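Local coordinates for DNA polymerase III, gamma subunit-related protein (Thermotoga maritima, PDB 2GNO) that is related to the gamma subunit of bacterial DNA polymerase III, has an AAA+ type fold and probably binds DNA, at residues A[34-39]-A[52-57]; A[71-76]-A[82-87]; A[120-125]-A[133-138]. One frame throughout, in Å; residues are numbered along the deposited sequence. Where two conformers were deposited one is given.

Interaction 1: A[34-39]-A[52-57]; sequences VSLELP and VLEIDP
Pro39 and Leu36, one helical turn apart, meet Val52 and Glu54, which sit on the same side of a strand. Helix 34-39 and strand 52-55 run in broadly opposite senses, at a slant: the CA atoms of Pro39 and Val52 are 7.7 Å apart, and those of Leu36 and Glu54 8.4 Å. Pro39 also kinks the helix, since its N has no hydrogen to give to the preceding turn. At this end the contact is purely apolar and buries little surface. CB of Pro39 meets the CG2 methyl of Val52 at 4.0 Å; with CG1 of the valine anti to its backbone N (chi1 -176°), CG2 is the branch set opposite the carbonyl carbon and turned to the proline. This is a helix lying on one face of the parallel AAA+ sheet, at strand 52-55, the outermost on its side. Behind the pair, Tyr85 and Ile87 of neighbouring strand 84-88 touch Pro39 and Val52 respectively. Further along, the side chains of Leu36 and Glu54 cross at about a right angle. Glu54 stands off the strand fully extended beyond CG, and the CD2 methyl of Leu36 comes against its carboxylate, 3.6 Å from OE2 of Glu54, with CD1 standing farther off. The leucine gives this acid only van der Waals contact; the polar partner of OE2 is His89 NE2, and Leu36 touches His89 as well, covering part of that hydrogen-bonded pair. Leu36 and Val52, together with Pro47 and Ala49, line a pocket occupied in the crystal by 2-ethoxyethanol, probably from the crystallisation liquor.

Interaction 2: A[71-76]-A[82-87]; sequences KDFLNY and TRKYVI
Lys84 lies across one face of the Phe73 ring, and these two side chains carry the contact. It belongs to a beta-alpha-beta crossover: strand 52-55 leads into helix 64-74, which returns the chain to strand 84-88 beside the first strand. The phenylalanine leaves the helix near its C-terminal end with CG anti to the backbone N, which sends the ring down toward the strand, where Leu53 of strand 52-55 also packs against it. Lys84 reaches the ring at its rim first, its CG 3.4 Å from CE2 of Phe73, and the bend at chi3 (-78°) then keeps CE and NZ above the same face. The ammonium nitrogen NZ ends 4.1 Å from the Phe73 ring centroid and only 6° off the ring normal, a cation-pi contact with CH-pi support from CE. Below this pair the packing is apolar: CG2 of Val86 is wedged between CD2 of Leu74, at 3.5 Å, and CD2 of Phe73, at 3.8 Å. Leu74 continues onto Ala113 and Ile115 of the next strand, tying the helix to the sheet interior. The stem of the lysine thus lies on the ring, while NZ is shared between the ring face and two carbonyls near the C-terminal end of the helix, where a positive charge should be favoured by the helix dipole. Those carbonyls grip NZ of Lys84 from two sides of the turn: Phe73 O at 2.7 Å, approached fairly straight with a C=O...N angle of 154°, and Tyr76 O at 2.9 Å, which it meets from well above the carbonyl plane.

Interaction 3: A[120-125]-A[133-138]; sequences RRWHYL and VFRVVV
Arg135 stretches its whole side chain over one face of the Trp122 indole. CG leaves anti to the backbone N (chi1 -173°) and the chain stays extended as far as NE, so each successive atom finds the next part of the ring system. CB begins at the far rim of the six-membered ring, 3.7 Å from CZ3 of Trp122, and CG follows beside CE3. CD then stands over the benzene part, 3.6 Å from its centroid, as a CH-pi contact. NE passes above CD2 of Trp122, near where the two rings join, and CZ arrives over the five-membered ring, 3.3 Å from CG of Trp122. From there the guanidinium lies flat on the indole, the planes only 7° apart. At the tip, NH1 sits above CD1 and NE1 of Trp122; NH1 and NE1 are 3.3 Å apart but both are donors, so they stack rather than bond. NH2 turns back over CB of Trp122, at 3.4 Å, and gives a weak hydrogen bond to Asn24 OD1. The remaining contact is at the indole edge, where CG2 of Val133 meets CZ3 of Trp122 near the ring plane, at 3.9 Å. In the fold, Trp122 opens a short 3-10 turn just after strand 113-119, while Arg135 lies on strand 134-137 at the border of the AAA+ sheet. Trp122 also packs on Leu22 and Asn24 of strand 19-24, which lies between these two strands. With an alanine at Trp122 the guanidinium would probably lose its flat support and be less restrained in its rotation, and Val133 would lack its aromatic neighbour. The contact rests on cation-pi, CH-pi and van der Waals contact rather than on a hydrogen bond, which lets NE and NH2 bond elsewhere at the edge of the guanidinium.

How the interactions relate
All three contacts border one five-stranded parallel sheet, ordered 52-55, 84-88, 113-119, 19-24, 134-137, the 5-1-4-3-2 order typical of AAA+ proteins. They follow one another along the chain without overlap. Interactions 1 and 2, with centres about 12 Å apart, touch directly: strands 52-55 and 84-88 are neighbours, probably hydrogen-bonded through Leu53 and Ile55 to Ile87, and helix 64-74 links them. Interaction 3 lies toward the other border of the sheet, its centre about 16 Å from that of interaction 1 and 21 Å from that of interaction 2. Interactions 1 and 2 thus pack helices 30-43 and 64-74 on opposite faces of the sheet, whereas interaction 3 ties a loop to border strand 134-137 of the AAA+ type domain.

Interaction 1: A[34-39]-A[52-57]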
loop_
_atom_site.group_PDB
_atom_site.type_symbol
_atom_site.label_atom_id
_atom_site.label_comp_id
_atom_site.label_asym_id
_atom_site.label_seq_id
_atom_site.Cartn_x
_atom_site.Cartn_y
_atom_site.Cartn_z
ATOM N N VAL A 34 11.581 -1.220 -0.667
ATOM C CA VAL A 34 12.955 -1.417 -0.221
ATOM C C VAL A 34 13.223 -2.946 -0.116
ATOM O O VAL A 34 14.288 -3.424 -0.555
ATOM C CB VAL A 34 13.224 -0.718 1.131
ATOM C CG1 VAL A 34 14.580 -1.154 1.713
ATOM C CG2 VAL A 34 13.178 0.810 0.947
ATOM N N SER A 35 12.265 -3.669 0.459
ATOM C CA SER A 35 12.329 -5.125 0.623
ATOM C C SER A 35 12.476 -5.842 -0.712
ATOM O O SER A 35 13.320 -6.728 -0.842
ATOM C CB SER A 35 11.086 -5.669 1.358
ATOM O OG SER A 35 10.919 -5.038 2.620
ATOM N N LEU A 36 11.646 -5.462 -1.680
ATOM C CA LEU A 36 11.665 -6.034 -3.029
ATOM C C LEU A 36 12.921 -5.792 -3.848
ATOM O O LEU A 36 13.342 -6.645 -4.617
ATOM C CB LEU A 36 10.448 -5.546 -3.825
ATOM C CG LEU A 36 9.131 -6.175 -3.410
ATOM C CD1 LEU A 36 7.959 -5.405 -3.983
ATOM C CD2 LEU A 36 9.068 -7.630 -3.817
ATOM N N GLU A 37 13.499 -4.619 -3.708
ATOM C CA GLU A 37 14.724 -4.267 -4.412
ATOM C C GLU A 37 15.980 -4.736 -3.674
ATOM O O GLU A 37 17.039 -4.758 -4.243
ATOM C CB GLU A 37 14.775 -2.733 -4.587
ATOM C CG GLU A 37 13.714 -2.186 -5.524
ATOM C CD GLU A 37 13.887 -2.655 -6.966
ATOM O OE1 GLU A 37 15.030 -2.971 -7.354
ATOM O OE2 GLU A 37 12.887 -2.702 -7.712
ATOM N N LEU A 38 15.856 -5.172 -2.431
ATOM C CA LEU A 38 17.029 -5.560 -1.654
ATOM C C LEU A 38 17.868 -6.701 -2.201
ATOM O O LEU A 38 19.072 -6.566 -2.270
ATOM C CB LEU A 38 16.656 -5.817 -0.181
ATOM C CG LEU A 38 17.781 -6.099 0.816
ATOM C CD1 LEU A 38 18.762 -4.960 0.794
ATOM C CD2 LEU A 38 17.216 -6.228 2.209
ATOM N N PRO A 39 17.255 -7.819 -2.578
ATOM C CA PRO A 39 18.041 -8.936 -3.066
ATOM C C PRO A 39 18.911 -8.626 -4.277
ATOM O O PRO A 39 20.085 -9.028 -4.307
ATOM C CB PRO A 39 16.973 -9.988 -3.386
ATOM C CG PRO A 39 15.820 -9.578 -2.565
ATOM C CD PRO A 39 15.822 -8.148 -2.549
ATOM N N VAL A 52 14.320 -16.106 -4.550
ATOM C CA VAL A 52 13.550 -15.136 -3.759
ATOM C C VAL A 52 12.059 -15.494 -3.718
ATOM O O VAL A 52 11.422 -15.647 -4.771
ATOM C CB VAL A 52 13.637 -13.683 -4.322
ATOM C CG1 VAL A 52 12.898 -12.689 -3.408
ATOM C CG2 VAL A 52 15.072 -13.257 -4.535
ATOM N N LEU A 53 11.495 -15.570 -2.512
ATOM C CA LEU A 53 10.080 -15.887 -2.315
ATOM C C LEU A 53 9.390 -14.689 -1.678
ATOM O O LEU A 53 9.864 -14.165 -0.678
ATOM C CB LEU A 53 9.908 -17.095 -1.392
ATOM C CG LEU A 53 8.469 -17.423 -0.938
ATOM C CD1 LEU A 53 7.593 -17.790 -2.108
ATOM C CD2 LEU A 53 8.482 -18.510 0.097
ATOM N N GLU A 54 8.259 -14.291 -2.245
ATOM C CA GLU A 54 7.469 -13.189 -1.733
ATOM C C GLU A 54 6.197 -13.748 -1.116
ATOM O O GLU A 54 5.492 -14.528 -1.755
ATOM C CB GLU A 54 7.141 -12.226 -2.858
ATOM C CG GLU A 54 6.528 -10.904 -2.434
ATOM C CD GLU A 54 6.232 -9.992 -3.625
ATOM O OE1 GLU A 54 6.504 -10.389 -4.770
ATOM O OE2 GLU A 54 5.724 -8.877 -3.416
ATOM N N ILE A 55 5.929 -13.375 0.131
ATOM C CA ILE A 55 4.727 -13.785 0.851
ATOM C C ILE A 55 3.894 -12.531 1.028
ATOM O O ILE A 55 4.340 -11.577 1.663
ATOM C CB ILE A 55 5.050 -14.457 2.195
ATOM C CG1 ILE A 55 5.721 -15.825 1.966
ATOM C CG2 ILE A 55 3.801 -14.656 3.040
ATOM C CD1 ILE A 55 4.811 -16.939 1.359
ATOM N N ASP A 56 2.697 -12.535 0.450
ATOM C CA ASP A 56 1.787 -11.386 0.526
ATOM C C ASP A 56 0.342 -11.854 0.206
ATOM O O ASP A 56 -0.146 -11.641 -0.895
ATOM C CB ASP A 56 2.254 -10.350 -0.498
ATOM C CG ASP A 56 1.540 -9.010 -0.387
ATOM O OD1 ASP A 56 0.983 -8.664 0.660
ATOM O OD2 ASP A 56 1.580 -8.266 -1.371
ATOM N N PRO A 57 -0.330 -12.529 1.150
ATOM C CA PRO A 57 -1.705 -12.999 0.877
ATOM C C PRO A 57 -2.677 -11.856 0.578
ATOM O O PRO A 57 -2.429 -10.735 0.999
ATOM C CB PRO A 57 -2.109 -13.714 2.164
ATOM C CG PRO A 57 -1.095 -13.411 3.163
ATOM C CD PRO A 57 0.137 -12.915 2.490
#

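Interaction 2: A[71-76]-A[82-87]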
loop_
_atom_site.group_PDB
_atom_site.type_symbol
_atom_site.label_atom_id
_atom_site.label_comp_id
_atom_site.label_asym_id
_atom_site.label_seq_id
_atom_site.Cartn_x
_atom_site.Cartn_y
_atom_site.Cartn_z
ATOM N N LYS A 71 9.303 -22.182 5.178
ATOM C CA LYS A 71 10.256 -23.170 5.718
ATOM C C LYS A 71 10.718 -24.199 4.670
ATOM O O LYS A 71 11.887 -24.568 4.661
ATOM C CB LYS A 71 9.711 -23.845 6.988
ATOM C CG LYS A 71 9.604 -22.892 8.192
ATOM C CD LYS A 71 9.230 -23.580 9.524
ATOM C CE LYS A 71 7.882 -24.294 9.510
ATOM N NZ LYS A 71 7.531 -24.870 10.863
ATOM N N ASP A 72 9.820 -24.637 3.786
ATOM C CA ASP A 72 10.180 -25.595 2.720
ATOM C C ASP A 72 11.141 -24.927 1.734
ATOM O O ASP A 72 12.140 -25.526 1.339
ATOM C CB ASP A 72 8.948 -26.092 1.963
ATOM C CG ASP A 72 9.269 -27.275 1.017
ATOM N N PHE A 73 10.840 -23.668 1.382
ATOM C CA PHE A 73 11.648 -22.872 0.465
ATOM C C PHE A 73 13.054 -22.656 1.032
ATOM O O PHE A 73 14.038 -22.811 0.303
ATOM C CB PHE A 73 10.939 -21.534 0.180
ATOM C CG PHE A 73 11.702 -20.592 -0.728
ATOM C CD1 PHE A 73 11.651 -20.740 -2.117
ATOM C CD2 PHE A 73 12.408 -19.528 -0.200
ATOM C CE1 PHE A 73 12.331 -19.864 -2.949
ATOM C CE2 PHE A 73 13.088 -18.659 -1.021
ATOM C CZ PHE A 73 13.056 -18.834 -2.399
ATOM N N LEU A 74 13.154 -22.312 2.319
ATOM C CA LEU A 74 14.465 -22.099 2.947
ATOM C C LEU A 74 15.335 -23.364 3.114
ATOM O O LEU A 74 16.536 -23.236 3.316
ATOM C CB LEU A 74 14.340 -21.395 4.298
ATOM C CG LEU A 74 13.869 -19.952 4.326
ATOM C CD1 LEU A 74 13.679 -19.522 5.776
ATOM C CD2 LEU A 74 14.835 -19.038 3.592
ATOM N N ASN A 75 14.762 -24.563 3.028
ATOM C CA ASN A 75 15.568 -25.799 3.163
ATOM C C ASN A 75 16.538 -26.151 2.015
ATOM O O ASN A 75 17.376 -27.046 2.198
ATOM C CB ASN A 75 14.684 -27.014 3.518
ATOM C CG ASN A 75 14.118 -26.938 4.924
ATOM O OD1 ASN A 75 14.669 -26.263 5.804
ATOM N ND2 ASN A 75 13.023 -27.661 5.156
ATOM N N TYR A 76 16.414 -25.457 0.878
ATOM C CA TYR A 76 17.251 -25.648 -0.306
ATOM C C TYR A 76 18.145 -24.437 -0.556
ATOM O O TYR A 76 17.800 -23.319 -0.176
ATOM C CB TYR A 76 16.361 -25.840 -1.540
ATOM C CG TYR A 76 15.460 -27.055 -1.476
ATOM C CD1 TYR A 76 14.188 -26.972 -0.919
ATOM C CD2 TYR A 76 15.879 -28.282 -1.981
ATOM C CE1 TYR A 76 13.356 -28.089 -0.860
ATOM C CE2 TYR A 76 15.059 -29.403 -1.927
ATOM C CZ TYR A 76 13.798 -29.302 -1.369
ATOM O OH TYR A 76 12.989 -30.413 -1.320
ATOM N N THR A 82 24.099 -15.945 -4.088
ATOM C CA THR A 82 24.953 -16.404 -2.981
ATOM C C THR A 82 23.995 -16.755 -1.829
ATOM O O THR A 82 24.153 -17.786 -1.174
ATOM C CB THR A 82 25.957 -15.306 -2.547
ATOM O OG1 THR A 82 26.836 -15.019 -3.638
ATOM C CG2 THR A 82 26.799 -15.738 -1.364
ATOM N N ARG A 83 22.993 -15.889 -1.612
ATOM C CA ARG A 83 21.973 -16.077 -0.594
ATOM C C ARG A 83 20.553 -16.243 -1.163
ATOM O O ARG A 83 20.255 -15.825 -2.280
ATOM C CB ARG A 83 21.998 -14.898 0.385
ATOM C CG ARG A 83 23.280 -14.849 1.201
ATOM C CD ARG A 83 23.378 -13.658 2.138
ATOM N NE ARG A 83 24.570 -13.771 2.983
ATOM C CZ ARG A 83 25.816 -13.443 2.620
ATOM N NH1 ARG A 83 26.102 -12.956 1.414
ATOM N NH2 ARG A 83 26.809 -13.621 3.496
ATOM N N LYS A 84 19.692 -16.888 -0.379
ATOM C CA LYS A 84 18.272 -17.096 -0.699
ATOM C C LYS A 84 17.509 -16.051 0.139
ATOM O O LYS A 84 17.839 -15.832 1.301
ATOM C CB LYS A 84 17.860 -18.520 -0.371
ATOM C CG LYS A 84 16.398 -18.755 -0.437
ATOM C CD LYS A 84 16.029 -20.229 -0.423
ATOM C CE LYS A 84 16.235 -20.876 -1.755
ATOM N NZ LYS A 84 15.609 -22.221 -1.816
ATOM N N TYR A 85 16.480 -15.445 -0.440
ATOM C CA TYR A 85 15.730 -14.383 0.218
ATOM C C TYR A 85 14.246 -14.670 0.351
ATOM O O TYR A 85 13.662 -15.225 -0.548
ATOM C CB TYR A 85 15.873 -13.090 -0.585
ATOM C CG TYR A 85 17.296 -12.603 -0.696
ATOM C CD1 TYR A 85 18.177 -13.174 -1.616
ATOM C CD2 TYR A 85 17.749 -11.536 0.066
ATOM C CE1 TYR A 85 19.478 -12.754 -1.713
ATOM C CE2 TYR A 85 19.072 -11.110 -0.012
ATOM C CZ TYR A 85 19.930 -11.735 -0.911
ATOM O OH TYR A 85 21.224 -11.335 -1.077
ATOM N N VAL A 86 13.659 -14.318 1.492
ATOM C CA VAL A 86 12.227 -14.460 1.701
ATOM C C VAL A 86 11.709 -13.080 2.083
ATOM O O VAL A 86 12.209 -12.493 3.025
ATOM C CB VAL A 86 11.855 -15.470 2.816
ATOM C CG1 VAL A 86 10.350 -15.444 3.086
ATOM C CG2 VAL A 86 12.296 -16.854 2.447
ATOM N N ILE A 87 10.703 -12.579 1.356
ATOM C CA ILE A 87 10.105 -11.283 1.626
ATOM C C ILE A 87 8.694 -11.497 2.169
ATOM O O ILE A 87 7.893 -12.174 1.537
ATOM C CB ILE A 87 10.082 -10.424 0.375
ATOM C CG1 ILE A 87 11.520 -10.225 -0.142
ATOM C CG2 ILE A 87 9.446 -9.078 0.674
ATOM C CD1 ILE A 87 11.584 -9.818 -1.558
#

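Interaction 3: A[120-125]-A[133-138]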
loop_
_atom_site.group_PDB
_atom_site.type_symbol
_atom_site.label_atom_id
_atom_site.label_comp_id
_atom_site.label_asym_id
_atom_site.label_seq_id
_atom_site.Cartn_x
_atom_site.Cartn_y
_atom_site.Cartn_z
ATOM N N ARG A 120 4.860 -1.389 9.138
ATOM C CA ARG A 120 4.852 0.034 9.488
ATOM C C ARG A 120 4.512 0.214 10.985
ATOM O O ARG A 120 4.461 1.336 11.471
ATOM C CB ARG A 120 3.760 0.697 8.651
ATOM C CG ARG A 120 3.899 0.526 7.110
ATOM C CD ARG A 120 2.634 0.976 6.427
ATOM N NE ARG A 120 2.305 2.353 6.817
ATOM C CZ ARG A 120 1.110 2.944 6.682
ATOM N NH1 ARG A 120 0.047 2.297 6.185
ATOM N NH2 ARG A 120 0.963 4.206 7.088
ATOM N N ARG A 121 4.366 -0.912 11.700
ATOM C CA ARG A 121 3.924 -0.975 13.068
ATOM C C ARG A 121 4.836 -1.890 13.925
ATOM O O ARG A 121 4.434 -2.989 14.281
ATOM C CB ARG A 121 2.494 -1.560 12.974
ATOM C CG ARG A 121 1.688 -1.032 11.747
ATOM C CD ARG A 121 0.278 -1.542 11.603
ATOM N NE ARG A 121 -0.308 -1.069 10.338
ATOM C CZ ARG A 121 -1.524 -1.377 9.878
ATOM N NH1 ARG A 121 -2.344 -2.190 10.556
ATOM N NH2 ARG A 121 -1.931 -0.874 8.712
ATOM N N TRP A 122 6.049 -1.443 14.268
ATOM C CA TRP A 122 6.999 -2.263 15.080
ATOM C C TRP A 122 6.418 -2.898 16.371
ATOM O O TRP A 122 6.658 -4.083 16.665
ATOM C CB TRP A 122 8.270 -1.457 15.400
ATOM C CG TRP A 122 9.184 -2.040 16.475
ATOM C CD1 TRP A 122 9.262 -1.637 17.760
ATOM C CD2 TRP A 122 10.137 -3.099 16.338
ATOM N NE1 TRP A 122 10.204 -2.362 18.446
ATOM C CE2 TRP A 122 10.755 -3.276 17.593
ATOM C CE3 TRP A 122 10.528 -3.908 15.282
ATOM C CZ2 TRP A 122 11.748 -4.243 17.817
ATOM C CZ3 TRP A 122 11.511 -4.881 15.496
ATOM C CH2 TRP A 122 12.109 -5.038 16.760
ATOM N N HIS A 123 5.615 -2.126 17.097
ATOM C CA HIS A 123 5.013 -2.599 18.354
ATOM C C HIS A 123 3.835 -3.605 18.205
ATOM O O HIS A 123 3.454 -4.240 19.193
ATOM C CB HIS A 123 4.717 -1.396 19.263
ATOM C CG HIS A 123 5.937 -0.561 19.532
ATOM N ND1 HIS A 123 6.191 0.623 18.871
ATOM C CD2 HIS A 123 7.021 -0.794 20.311
ATOM C CE1 HIS A 123 7.350 1.115 19.274
ATOM N NE2 HIS A 123 7.876 0.272 20.146
ATOM N N TYR A 124 3.282 -3.757 16.989
ATOM C CA TYR A 124 2.212 -4.761 16.686
ATOM C C TYR A 124 2.747 -6.203 16.670
ATOM O O TYR A 124 1.979 -7.157 16.774
ATOM C CB TYR A 124 1.577 -4.527 15.303
ATOM C CG TYR A 124 0.476 -3.496 15.197
ATOM C CD1 TYR A 124 0.588 -2.239 15.786
ATOM C CD2 TYR A 124 -0.633 -3.743 14.387
ATOM C CE1 TYR A 124 -0.426 -1.288 15.643
ATOM C CE2 TYR A 124 -1.637 -2.803 14.230
ATOM C CZ TYR A 124 -1.534 -1.578 14.856
ATOM O OH TYR A 124 -2.540 -0.650 14.687
ATOM N N LEU A 125 4.053 -6.354 16.481
ATOM C CA LEU A 125 4.697 -7.661 16.443
ATOM C C LEU A 125 4.833 -8.239 17.844
ATOM O O LEU A 125 4.969 -7.503 18.831
ATOM C CB LEU A 125 6.073 -7.560 15.759
ATOM C CG LEU A 125 6.146 -7.354 14.233
ATOM C CD1 LEU A 125 5.105 -6.413 13.624
ATOM C CD2 LEU A 125 7.571 -6.920 13.869
ATOM N N VAL A 133 14.510 -10.424 15.237
ATOM C CA VAL A 133 14.715 -9.663 13.986
ATOM C C VAL A 133 15.459 -8.329 14.174
ATOM O O VAL A 133 15.129 -7.541 15.067
ATOM C CB VAL A 133 13.384 -9.365 13.219
ATOM C CG1 VAL A 133 12.649 -10.653 12.913
ATOM C CG2 VAL A 133 12.483 -8.389 13.965
ATOM N N PHE A 134 16.440 -8.086 13.300
ATOM C CA PHE A 134 17.248 -6.860 13.290
ATOM C C PHE A 134 16.403 -5.775 12.641
ATOM O O PHE A 134 16.194 -5.801 11.425
ATOM C CB PHE A 134 18.524 -7.118 12.468
ATOM C CG PHE A 134 19.473 -5.952 12.401
ATOM C CD1 PHE A 134 19.335 -4.967 11.422
ATOM C CD2 PHE A 134 20.545 -5.868 13.287
ATOM C CE1 PHE A 134 20.219 -3.903 11.355
ATOM C CE2 PHE A 134 21.441 -4.809 13.222
ATOM C CZ PHE A 134 21.273 -3.822 12.257
ATOM N N ARG A 135 15.927 -4.818 13.433
ATOM C CA ARG A 135 15.071 -3.730 12.938
ATOM C C ARG A 135 15.828 -2.660 12.162
ATOM O O ARG A 135 16.928 -2.261 12.562
ATOM C CB ARG A 135 14.411 -3.050 14.113
ATOM C CG ARG A 135 13.362 -2.007 13.790
ATOM C CD ARG A 135 13.011 -1.339 15.095
ATOM N NE ARG A 135 11.908 -0.393 15.001
ATOM C CZ ARG A 135 11.434 0.300 16.038
ATOM N NH1 ARG A 135 11.968 0.158 17.262
ATOM N NH2 ARG A 135 10.401 1.127 15.864
ATOM N N VAL A 136 15.195 -2.158 11.092
ATOM C CA VAL A 136 15.770 -1.124 10.210
ATOM C C VAL A 136 14.691 -0.124 9.829
ATOM O O VAL A 136 13.753 -0.481 9.124
ATOM C CB VAL A 136 16.363 -1.764 8.918
ATOM C CG1 VAL A 136 16.890 -0.701 7.958
ATOM C CG2 VAL A 136 17.451 -2.765 9.284
ATOM N N VAL A 137 14.815 1.119 10.305
ATOM C CA VAL A 137 13.841 2.158 9.993
ATOM C C VAL A 137 14.172 2.766 8.644
ATOM O O VAL A 137 15.330 3.110 8.412
ATOM C CB VAL A 137 13.805 3.289 11.066
ATOM N N VAL A 138 13.176 2.913 7.768
ATOM C CA VAL A 138 13.384 3.501 6.431
ATOM C C VAL A 138 12.496 4.723 6.207
ATOM O O VAL A 138 11.313 4.713 6.554
ATOM C CB VAL A 138 13.219 2.463 5.259
ATOM C CG1 VAL A 138 14.283 1.395 5.351
ATOM C CG2 VAL A 138 11.844 1.809 5.239
#